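Local coordinates for ruler protein (Pseudomonas aeruginosa, PDB 5CUK) that is the C-terminal, FliK-like domain of a ruler protein that probably senses needle length in type III secretion, at residues S64-P67 with G68-A71; L14-L17 with L18-V21. All coordinates share one frame; numbering follows the deposited sequence.

Interaction 1: S64-P67 with G68-A71; sequences SASP and GSLA
Ser66 and Ser69 meet through their hydroxyls at the N-terminal end of helix 67-75, where strand 59-65 of the FliK-like domain turns directly into a helix with Ser66 at the N-cap. Ser66 donates to Ser69, OG to OG at 3.1 Å. The cap's first torsion explains the approach: OG lies between the backbone N and the carbonyl carbon (chi1 76°), which turns it to the helix end. Ser69 OG is gripped a second time, by a hydrogen bond with the carbonyl of Leu45, so this buried hydroxyl joins the cap to the loop between strands 35-42 and 46-54. The backbone starts its helical pattern here: Leu70 N binds Ser66 O at 2.8 Å with an N-H...O angle of 152°, and Ala71 N binds Pro67 O at 3.1 Å. The ring of Pro67 closes on its own nitrogen, which has no hydrogen to give; in the first turn an N-H has no i-4 carbonyl within the helix to bond to, so proline fits this position.

Leu70 can be followed outward from the helix. Leu70 CB lies beside the carbonyl oxygens of the turn, 3.2 Å from Pro67 O and only slightly farther from Ser66 O. Beyond CG, one branch, CD1, swings back to the end of the strand, while the side chain as a whole also packs on Phe97 of strand 93-99. Ala65, in turn, directs its methyl toward the helix and rests on Val48 of strand 46-54. That methyl touches two side chains of the helix, with Ala65 CB 3.8 Å from Ser69 CB and 4.0 Å from Leu70 CD1.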
loop_
_atom_site.group_PDB
_atom_site.type_symbol
_atom_site.label_atom_id
_atom_site.label_comp_id
_atom_site.label_asym_id
_atom_site.label_seq_id
_atom_site.Cartn_x
_atom_site.Cartn_y
_atom_site.Cartn_z
ATOM N N SER A 64 -4.505 -0.422 5.751
ATOM C CA SER A 64 -5.402 -0.673 6.854
ATOM C C SER A 64 -6.473 -1.606 6.331
ATOM O O SER A 64 -7.013 -1.398 5.231
ATOM C CB SER A 64 -6.005 0.627 7.387
ATOM O OG SER A 64 -4.971 1.524 7.738
ATOM N N ALA A 65 -6.757 -2.649 7.112
ATOM C CA ALA A 65 -7.663 -3.702 6.673
ATOM C C ALA A 65 -8.330 -4.433 7.838
ATOM O O ALA A 65 -7.939 -4.281 8.987
ATOM C CB ALA A 65 -6.905 -4.703 5.813
ATOM N N SER A 66 -9.305 -5.274 7.510
ATOM C CA SER A 66 -9.935 -6.150 8.488
ATOM C C SER A 66 -8.874 -7.082 9.086
ATOM O O SER A 66 -7.754 -7.213 8.536
ATOM C CB SER A 66 -11.074 -6.933 7.841
ATOM O OG SER A 66 -10.555 -7.980 7.050
ATOM N N PRO A 67 -9.205 -7.714 10.235
ATOM C CA PRO A 67 -8.195 -8.506 10.957
ATOM C C PRO A 67 -7.648 -9.677 10.132
ATOM O O PRO A 67 -6.430 -9.918 10.105
ATOM C CB PRO A 67 -8.967 -9.009 12.183
ATOM C CG PRO A 67 -10.104 -8.008 12.367
ATOM C CD PRO A 67 -10.493 -7.656 10.969
ATOM N N GLY A 68 -8.544 -10.375 9.445
ATOM C CA GLY A 68 -8.161 -11.482 8.599
ATOM C C GLY A 68 -7.453 -11.083 7.318
ATOM O O GLY A 68 -6.485 -11.726 6.920
ATOM N N SER A 69 -7.924 -10.025 6.662
ATOM C CA SER A 69 -7.190 -9.481 5.526
ATOM C C SER A 69 -5.789 -9.072 5.988
ATOM O O SER A 69 -4.793 -9.304 5.293
ATOM C CB SER A 69 -7.923 -8.294 4.908
ATOM O OG SER A 69 -9.184 -8.687 4.403
ATOM N N LEU A 70 -5.703 -8.512 7.188
ATOM C CA LEU A 70 -4.385 -8.143 7.718
ATOM C C LEU A 70 -3.461 -9.345 7.749
ATOM O O LEU A 70 -2.332 -9.268 7.269
ATOM C CB LEU A 70 -4.484 -7.534 9.116
ATOM C CG LEU A 70 -3.630 -6.268 9.249
ATOM C CD1 LEU A 70 -3.638 -5.518 7.930
ATOM C CD2 LEU A 70 -4.079 -5.362 10.406
ATOM N N ALA A 71 -3.960 -10.466 8.284
ATOM C CA ALA A 71 -3.129 -11.638 8.438
ATOM C C ALA A 71 -2.580 -12.060 7.084
ATOM O O ALA A 71 -1.430 -12.464 6.975
ATOM C CB ALA A 71 -3.913 -12.779 9.074
#

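Interaction 2: L14-L17 with L18-V21; sequences LARL and LDAV
Two successive turns of the amphipathic helix 11-29 are joined here by regular i to i+4 backbone bonds and by side chains on two of its sides. The carbonyls of Leu14, Ala15, Arg16 and Leu17 accept from the N-H groups of Leu18, Asp19, Ala20 and Val21; the bond from Val21 N to Leu17 O, 2.9 Å long, is almost straight at 177°. On the polar side, Arg16 NH1 forms a salt bridge with Asp19 OD2 at 2.9 Å. The carboxylate approaches at the guanidinium edge, the two planes being 56° apart, and Ala20 CB lies over one guanidinium face. The bend at chi2 (81°) carries the guanidinium forward along the helix to the Asp19 carboxylate. Among the apolar side chains, Leu14 CD1 comes 3.7 Å from Leu18 CG, the two side chains crossing at a slant, whereas Leu17 CD1 meets Val21 CG2 more loosely at 4.2 Å. The side chains face several neighbours: Leu14, Leu18 and Val21 pack on helix 77-87, Leu17 and Val21 reach Val50 of strand 46-54, so that Val21 bridges the two, and Arg16 and Ala20 lie against Val40 of strand 35-42.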
loop_
_atom_site.group_PDB
_atom_site.type_symbol
_atom_site.label_atom_id
_atom_site.label_comp_id
_atom_site.label_asym_id
_atom_site.label_seq_id
_atom_site.Cartn_x
_atom_site.Cartn_y
_atom_site.Cartn_z
ATOM N N LEU A 14 -3.166 -8.408 -5.217
ATOM C CA LEU A 14 -1.881 -7.760 -5.448
ATOM C C LEU A 14 -2.010 -6.728 -6.541
ATOM O O LEU A 14 -1.663 -5.563 -6.354
ATOM C CB LEU A 14 -0.814 -8.777 -5.829
ATOM C CG LEU A 14 0.550 -8.206 -6.162
ATOM C CD1 LEU A 14 1.034 -7.412 -4.986
ATOM C CD2 LEU A 14 1.527 -9.325 -6.472
ATOM N N ALA A 15 -2.545 -7.149 -7.682
ATOM C CA ALA A 15 -2.714 -6.237 -8.807
ATOM C C ALA A 15 -3.472 -4.952 -8.416
ATOM O O ALA A 15 -2.999 -3.851 -8.691
ATOM C CB ALA A 15 -3.420 -6.954 -9.957
ATOM N N ARG A 16 -4.618 -5.074 -7.761
ATOM C CA ARG A 16 -5.456 -3.910 -7.506
ATOM C C ARG A 16 -4.764 -3.023 -6.479
ATOM O O ARG A 16 -4.735 -1.803 -6.609
ATOM C CB ARG A 16 -6.853 -4.325 -7.045
ATOM C CG ARG A 16 -7.765 -3.149 -6.640
ATOM C CD ARG A 16 -8.447 -2.414 -7.821
ATOM N NE ARG A 16 -8.881 -1.057 -7.431
ATOM C CZ ARG A 16 -8.225 0.065 -7.745
ATOM N NH1 ARG A 16 -7.124 0.009 -8.479
ATOM N NH2 ARG A 16 -8.662 1.254 -7.334
ATOM N N LEU A 17 -4.153 -3.664 -5.497
ATOM C CA LEU A 17 -3.412 -2.979 -4.476
ATOM C C LEU A 17 -2.266 -2.143 -5.058
ATOM O O LEU A 17 -2.108 -0.957 -4.714
ATOM C CB LEU A 17 -2.884 -3.988 -3.468
ATOM C CG LEU A 17 -2.358 -3.435 -2.164
ATOM C CD1 LEU A 17 -3.184 -2.252 -1.702
ATOM C CD2 LEU A 17 -2.390 -4.514 -1.149
ATOM N N LEU A 18 -1.480 -2.751 -5.947
ATOM C CA LEU A 18 -0.340 -2.077 -6.552
ATOM C C LEU A 18 -0.814 -0.883 -7.352
ATOM O O LEU A 18 -0.279 0.204 -7.214
ATOM C CB LEU A 18 0.469 -3.036 -7.436
ATOM C CG LEU A 18 1.288 -4.136 -6.728
ATOM C CD1 LEU A 18 2.166 -4.886 -7.715
ATOM C CD2 LEU A 18 2.202 -3.544 -5.633
ATOM N N ASP A 19 -1.812 -1.089 -8.200
ATOM C CA ASP A 19 -2.430 0.003 -8.922
ATOM C C ASP A 19 -2.917 1.141 -7.975
ATOM O O ASP A 19 -2.642 2.319 -8.211
ATOM C CB ASP A 19 -3.576 -0.544 -9.761
ATOM C CG ASP A 19 -4.168 0.492 -10.692
ATOM O OD1 ASP A 19 -3.417 1.222 -11.379
ATOM O OD2 ASP A 19 -5.408 0.568 -10.745
ATOM N N ALA A 20 -3.604 0.791 -6.889
ATOM C CA ALA A 20 -4.077 1.805 -5.933
ATOM C C ALA A 20 -2.925 2.622 -5.303
ATOM O O ALA A 20 -2.960 3.845 -5.306
ATOM C CB ALA A 20 -4.909 1.141 -4.843
ATOM N N VAL A 21 -1.925 1.922 -4.772
ATOM C CA VAL A 21 -0.765 2.549 -4.173
ATOM C C VAL A 21 -0.145 3.494 -5.177
ATOM O O VAL A 21 0.285 4.597 -4.836
ATOM C CB VAL A 21 0.273 1.505 -3.701
ATOM C CG1 VAL A 21 1.522 2.172 -3.281
ATOM C CG2 VAL A 21 -0.281 0.697 -2.529
#

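From the N terminus the chain first passes through interaction 2, inside helix 11-29, then makes strands 35-42, 46-54 and 59-65 before reaching interaction 1. The two contacts stand in series and neither nest nor cross; each spans consecutive residues, so neither closes a long loop. Their centres are 16 Å apart and their nearest atoms about 8 Å apart, without touching. Strand 46-54 connects them indirectly: Val50 receives side chains from 14-21, and Val48 is touched by Ala65. The side chains of interaction 2 lie between the sheet and helix 77-87, whereas interaction 1 marks the exit from strand 59-65 into helix 67-75, beside strand 93-99.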